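Local coordinates for protein splicing factor U2AF 35 kDa subunit (Homo sapiens, PDB 1JMT) that helps select the 3' splice site of pre-mRNA as the small subunit of the U2AF heterodimer, here represented by its RRM domain bound to a U2AF65 peptide, at residues I4-I9 with I98-S103; M57-N62 with G69-K74. The protein carries 1 engineered substitution. All blocks are in the same frame, centred on the assembly; numbering follows the deposited sequence.

Interaction 1: I4-I9 with I98-S103; sequences IALLNI and IHAELS
Residues Ile4-Ile9 and Ile98-Ser103 run antiparallel as the first and last long strands of an RRM (RNA recognition motif) sheet. The axes of strands 4-7 and 100-102 approach to 4.5 Å. Ala5 and Glu101 form a hydrogen-bonded pair, with non-hydrogen-bonded pairs Ile4-Leu102 and Leu6-Ala100 around it. Ala5 N donates to Glu101 O at 2.7 Å. The return bond from Glu101 N to Ala5 O is weak and bent. Leu7 N donates to His99 O at 3.0 Å, almost straight at 169°.

The side chains of Ile4, Leu6, Ala100 and Leu102 share one face. Leu6 touches through one methyl. Its CD2 lies 3.9 Å from Ala100 CB and about as close to Ile98 CG2, whose side chain it meets at a slant. Ile9 CD1 reaches Ile98 CG1 more loosely. Helix 78-88 packs on this face, with Ala81, Val85 and Leu88 against Ile4. The other face carries Ala5 and Glu101. Ala5 CB meets Ser103 CB at 4.1 Å, although Ser103 is poorly ordered.

Leu7 rests on the His99 backbone. Its CG is anti to its own carbonyl carbon (chi1 -50°) and lies 3.6 Å from His99 O. The Glu101 and Leu7 side chains meet at a slant, with Glu101 OE1 near Leu7 CD1.

His99 also faces the bound peptide: its NE2 hydrogen-bonds to a polar side chain there, and Ile98 packs on an aromatic one. Beyond the direct bonds the strands part, and a water fills in. It donates to Leu7 O and accepts from His99 N, each at 2.9 Å.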
loop_
_atom_site.group_PDB
_atom_site.type_symbol
_atom_site.label_atom_id
_atom_site.label_comp_id
_atom_site.label_asym_id
_atom_site.label_seq_id
_atom_site.Cartn_x
_atom_site.Cartn_y
_atom_site.Cartn_z
ATOM N N ILE A 4 -6.223 -8.215 -4.992
ATOM C CA ILE A 4 -5.396 -7.211 -5.647
ATOM C C ILE A 4 -4.081 -7.125 -4.868
ATOM O O ILE A 4 -4.019 -7.512 -3.701
ATOM C CB ILE A 4 -6.061 -5.813 -5.642
ATOM C CG1 ILE A 4 -6.059 -5.222 -4.225
ATOM C CG2 ILE A 4 -7.490 -5.917 -6.162
ATOM C CD1 ILE A 4 -6.511 -3.765 -4.172
ATOM N N ALA A 5 -3.037 -6.633 -5.522
ATOM C CA ALA A 5 -1.735 -6.476 -4.889
ATOM C C ALA A 5 -1.229 -5.057 -5.081
ATOM O O ALA A 5 -1.270 -4.527 -6.187
ATOM C CB ALA A 5 -0.735 -7.456 -5.496
ATOM N N LEU A 6 -0.770 -4.442 -3.995
ATOM C CA LEU A 6 -0.209 -3.099 -4.046
ATOM C C LEU A 6 1.283 -3.371 -3.874
ATOM O O LEU A 6 1.750 -3.719 -2.786
ATOM C CB LEU A 6 -0.774 -2.247 -2.912
ATOM C CG LEU A 6 -2.307 -2.157 -2.909
ATOM C CD1 LEU A 6 -2.751 -1.239 -1.785
ATOM C CD2 LEU A 6 -2.808 -1.627 -4.253
ATOM N N LEU A 7 2.017 -3.237 -4.974
ATOM C CA LEU A 7 3.437 -3.549 -5.012
ATOM C C LEU A 7 4.403 -2.611 -4.308
ATOM O O LEU A 7 4.439 -1.404 -4.571
ATOM C CB LEU A 7 3.869 -3.742 -6.471
ATOM C CG LEU A 7 2.960 -4.713 -7.242
ATOM C CD1 LEU A 7 3.380 -4.777 -8.699
ATOM C CD2 LEU A 7 3.021 -6.095 -6.603
ATOM N N ASN A 8 5.180 -3.200 -3.405
ATOM C CA ASN A 8 6.193 -2.498 -2.638
ATOM C C ASN A 8 5.682 -1.201 -2.040
ATOM O O ASN A 8 6.419 -0.228 -1.921
ATOM C CB ASN A 8 7.403 -2.211 -3.527
ATOM C CG ASN A 8 8.116 -3.475 -3.977
ATOM O OD1 ASN A 8 9.031 -3.414 -4.793
ATOM N ND2 ASN A 8 7.706 -4.626 -3.443
ATOM N N ILE A 9 4.418 -1.187 -1.648
ATOM C CA ILE A 9 3.847 0.018 -1.078
ATOM C C ILE A 9 4.301 0.247 0.371
ATOM O O ILE A 9 4.395 1.387 0.817
ATOM C CB ILE A 9 2.310 -0.031 -1.153
ATOM C CG1 ILE A 9 1.738 1.371 -0.915
ATOM C CG2 ILE A 9 1.776 -1.062 -0.154
ATOM C CD1 ILE A 9 0.278 1.502 -1.278
ATOM N N ILE A 98 0.939 4.615 -6.913
ATOM C CA ILE A 98 0.630 3.249 -6.502
ATOM C C ILE A 98 0.770 2.347 -7.713
ATOM O O ILE A 98 0.501 2.769 -8.839
ATOM C CB ILE A 98 -0.815 3.116 -5.999
ATOM C CG1 ILE A 98 -0.983 3.903 -4.699
ATOM C CG2 ILE A 98 -1.176 1.626 -5.823
ATOM C CD1 ILE A 98 -2.415 3.946 -4.172
ATOM N N HIS A 99 1.204 1.114 -7.482
ATOM C CA HIS A 99 1.330 0.119 -8.549
ATOM C C HIS A 99 0.389 -1.010 -8.137
ATOM O O HIS A 99 0.768 -1.892 -7.365
ATOM C CB HIS A 99 2.772 -0.387 -8.640
ATOM C CG HIS A 99 3.716 0.585 -9.276
ATOM N ND1 HIS A 99 3.884 0.677 -10.644
ATOM C CD2 HIS A 99 4.535 1.517 -8.736
ATOM C CE1 HIS A 99 4.768 1.620 -10.913
ATOM N NE2 HIS A 99 5.179 2.146 -9.774
ATOM N N ALA A 100 -0.849 -0.946 -8.621
ATOM C CA ALA A 100 -1.871 -1.929 -8.290
ATOM C C ALA A 100 -1.965 -2.988 -9.372
ATOM O O ALA A 100 -1.673 -2.727 -10.537
ATOM C CB ALA A 100 -3.208 -1.249 -8.109
ATOM N N GLU A 101 -2.413 -4.177 -8.988
ATOM C CA GLU A 101 -2.484 -5.279 -9.930
ATOM C C GLU A 101 -3.340 -6.431 -9.405
ATOM O O GLU A 101 -3.234 -6.814 -8.242
ATOM C CB GLU A 101 -1.044 -5.731 -10.176
ATOM C CG GLU A 101 -0.817 -7.000 -10.941
ATOM C CD GLU A 101 0.668 -7.333 -10.998
ATOM O OE1 GLU A 101 1.443 -6.496 -11.511
ATOM O OE2 GLU A 101 1.063 -8.415 -10.521
ATOM N N LEU A 102 -4.209 -6.967 -10.254
ATOM C CA LEU A 102 -5.021 -8.109 -9.853
ATOM C C LEU A 102 -4.028 -9.245 -9.645
ATOM O O LEU A 102 -3.163 -9.465 -10.486
ATOM C CB LEU A 102 -5.996 -8.497 -10.958
ATOM C CG LEU A 102 -7.363 -7.820 -11.008
ATOM C CD1 LEU A 102 -8.028 -8.113 -12.347
ATOM C CD2 LEU A 102 -8.223 -8.324 -9.859
ATOM N N SER A 103 -4.133 -9.953 -8.526
ATOM C CA SER A 103 -3.214 -11.051 -8.263
ATOM C C SER A 103 -3.948 -12.383 -8.270
ATOM O O SER A 103 -4.641 -12.729 -7.311
ATOM C CB SER A 103 -2.494 -10.849 -6.925
ATOM O OG SER A 103 -3.413 -10.670 -5.867
HETATM O O HOH W 1 2.323 0.501 -4.864
#

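Interaction 2: M57-N62 with G69-K74; sequences MNVCDN and GNVYVK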
loop_
_atom_site.group_PDB
_atom_site.type_symbol
_atom_site.label_atom_id
_atom_site.label_comp_id
_atom_site.label_asym_id
_atom_site.label_seq_id
_atom_site.Cartn_x
_atom_site.Cartn_y
_atom_site.Cartn_z
ATOM N N MET A 57 -6.869 -9.283 4.298
ATOM C CA MET A 57 -5.832 -8.341 3.924
ATOM C C MET A 57 -4.561 -8.631 4.702
ATOM O O MET A 57 -4.610 -9.024 5.867
ATOM C CB MET A 57 -6.266 -6.899 4.192
ATOM C CG MET A 57 -5.212 -5.888 3.781
ATOM S SD MET A 57 -5.667 -4.170 4.090
ATOM C CE MET A 57 -4.134 -3.539 4.742
ATOM N N ASN A 58 -3.420 -8.434 4.053
ATOM C CA ASN A 58 -2.144 -8.661 4.707
ATOM C C ASN A 58 -1.054 -7.769 4.129
ATOM O O ASN A 58 -1.039 -7.473 2.933
ATOM C CB ASN A 58 -1.737 -10.128 4.568
ATOM C CG ASN A 58 -0.434 -10.439 5.284
ATOM O OD1 ASN A 58 -0.238 -10.053 6.444
ATOM N ND2 ASN A 58 0.465 -11.140 4.599
ATOM N N VAL A 59 -0.159 -7.325 5.001
ATOM C CA VAL A 59 0.970 -6.497 4.610
ATOM C C VAL A 59 2.157 -7.448 4.712
ATOM O O VAL A 59 2.433 -7.991 5.780
ATOM C CB VAL A 59 1.164 -5.309 5.573
ATOM C CG1 VAL A 59 2.427 -4.547 5.209
ATOM C CG2 VAL A 59 -0.049 -4.395 5.517
ATOM N N CYS A 60 2.841 -7.662 3.595
ATOM C CA CYS A 60 3.965 -8.588 3.554
ATOM C C CYS A 60 5.324 -7.963 3.788
ATOM O O CYS A 60 5.490 -6.743 3.788
ATOM C CB CYS A 60 4.026 -9.299 2.202
ATOM S SG CYS A 60 2.549 -10.168 1.705
ATOM N N ASP A 61 6.294 -8.846 3.988
ATOM C CA ASP A 61 7.694 -8.492 4.179
ATOM C C ASP A 61 8.360 -9.332 3.086
ATOM O O ASP A 61 8.670 -10.503 3.288
ATOM C CB ASP A 61 8.163 -8.924 5.572
ATOM C CG ASP A 61 9.626 -8.605 5.828
ATOM O OD1 ASP A 61 10.235 -7.863 5.022
ATOM O OD2 ASP A 61 10.161 -9.091 6.847
ATOM N N ASN A 62 8.546 -8.723 1.921
ATOM C CA ASN A 62 9.113 -9.401 0.761
ATOM C C ASN A 62 10.396 -10.202 0.981
ATOM O O ASN A 62 10.379 -11.427 0.884
ATOM C CB ASN A 62 9.306 -8.396 -0.371
ATOM C CG ASN A 62 7.993 -7.817 -0.848
ATOM O OD1 ASN A 62 6.922 -8.259 -0.427
ATOM N ND2 ASN A 62 8.063 -6.828 -1.728
ATOM N N GLY A 69 7.544 -4.189 1.476
ATOM C CA GLY A 69 6.534 -5.219 1.420
ATOM C C GLY A 69 5.340 -4.880 0.555
ATOM O O GLY A 69 5.010 -3.712 0.342
ATOM N N ASN A 70 4.705 -5.918 0.035
ATOM C CA ASN A 70 3.518 -5.737 -0.768
ATOM C C ASN A 70 2.326 -5.803 0.163
ATOM O O ASN A 70 2.425 -6.250 1.315
ATOM C CB ASN A 70 3.347 -6.856 -1.793
ATOM C CG ASN A 70 4.427 -6.868 -2.835
ATOM O OD1 ASN A 70 5.062 -5.851 -3.105
ATOM N ND2 ASN A 70 4.626 -8.024 -3.451
ATOM N N VAL A 71 1.193 -5.361 -0.353
ATOM C CA VAL A 71 -0.042 -5.430 0.389
ATOM C C VAL A 71 -0.982 -6.240 -0.490
ATOM O O VAL A 71 -1.021 -6.047 -1.706
ATOM C CB VAL A 71 -0.640 -4.029 0.642
ATOM C CG1 VAL A 71 -2.116 -4.153 1.078
ATOM C CG2 VAL A 71 0.163 -3.334 1.725
ATOM N N TYR A 72 -1.698 -7.178 0.116
ATOM C CA TYR A 72 -2.664 -7.972 -0.622
ATOM C C TYR A 72 -4.001 -7.755 0.038
ATOM O O TYR A 72 -4.112 -7.819 1.257
ATOM C CB TYR A 72 -2.311 -9.455 -0.600
ATOM C CG TYR A 72 -1.088 -9.773 -1.408
ATOM C CD1 TYR A 72 0.177 -9.723 -0.832
ATOM C CD2 TYR A 72 -1.189 -10.083 -2.766
ATOM C CE1 TYR A 72 1.313 -9.973 -1.582
ATOM C CE2 TYR A 72 -0.053 -10.333 -3.530
ATOM C CZ TYR A 72 1.193 -10.276 -2.929
ATOM O OH TYR A 72 2.326 -10.514 -3.668
ATOM N N VAL A 73 -5.010 -7.480 -0.777
ATOM C CA VAL A 73 -6.352 -7.238 -0.281
ATOM C C VAL A 73 -7.327 -8.138 -1.023
ATOM O O VAL A 73 -7.429 -8.077 -2.243
ATOM C CB VAL A 73 -6.768 -5.773 -0.511
ATOM C CG1 VAL A 73 -8.150 -5.516 0.085
ATOM C CG2 VAL A 73 -5.726 -4.846 0.080
ATOM N N LYS A 74 -8.034 -8.985 -0.290
ATOM C CA LYS A 74 -8.998 -9.865 -0.926
ATOM C C LYS A 74 -10.372 -9.270 -0.670
ATOM O O LYS A 74 -10.844 -9.241 0.470
ATOM C CB LYS A 74 -8.912 -11.283 -0.342
ATOM C CG LYS A 74 -9.806 -12.300 -1.062
ATOM C CD LYS A 74 -9.714 -13.668 -0.407
ATOM C CE LYS A 74 -10.437 -14.726 -1.220
ATOM N NZ LYS A 74 -10.247 -16.083 -0.630
#
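Met57-Asn62 and Gly69-Lys74 form an antiparallel hairpin, with Asn58 and Tyr72 joined by two backbone bonds and Cys60 N donating to Asn70 O at 2.7 Å. Met57 lies beside Val73, pointing the same way, its CG 3.9 Å from Val73 CG2. Val59 CG2 meets Val71 CG2 on the same face. On the other face, Cys60 SG sits at the edge of the Tyr72 ring, 3.5 Å from CD1 and close to the ring plane.

Asn62 and Asn70 cross at about a right angle, their amide planes 68° apart. Asn62 OD1 accepts from Asn70 N at 3.3 Å, with the donor tilted from the carbonyl plane. Asn70 OD1 accepts chiefly from Asn8 N, and more weakly from Asn62 ND2. Asn70 ND2 makes a weak bond to Tyr72 OH. An alanine in place of Asn70 would probably leave Asn8 N without its acceptor, and Asn62 ND2 and Tyr72 OH without their weak partner.

The face of Met57, Val59 and Val71 packs on helix 22-51 through Val43, Phe40 and Phe39. Strand 3-11 flanks strand 68-75 on its other edge.

How the interactions relate
Interaction 1 and interaction 2 belong to one antiparallel sheet, with centres about 9 Å apart. The pairing of strands 3-11 and 68-75 lies between the two contacts and joins them. They meet directly where Leu6 N bonds to Val71 O and where Ile9 CG2 packs on Val71 CG2. Along the chain, interaction 2 is nested in the loop that interaction 1 closes. Interaction 2 is a local hairpin, whereas interaction 1 brings together strands near the two ends of the chain. The strand order 54-59, 68-75, 3-11, 96-102 matches the RRM fold. Helix 22-51 packs beside interaction 2 and helix 78-88 beside interaction 1, while the bound peptide reaches interaction 1.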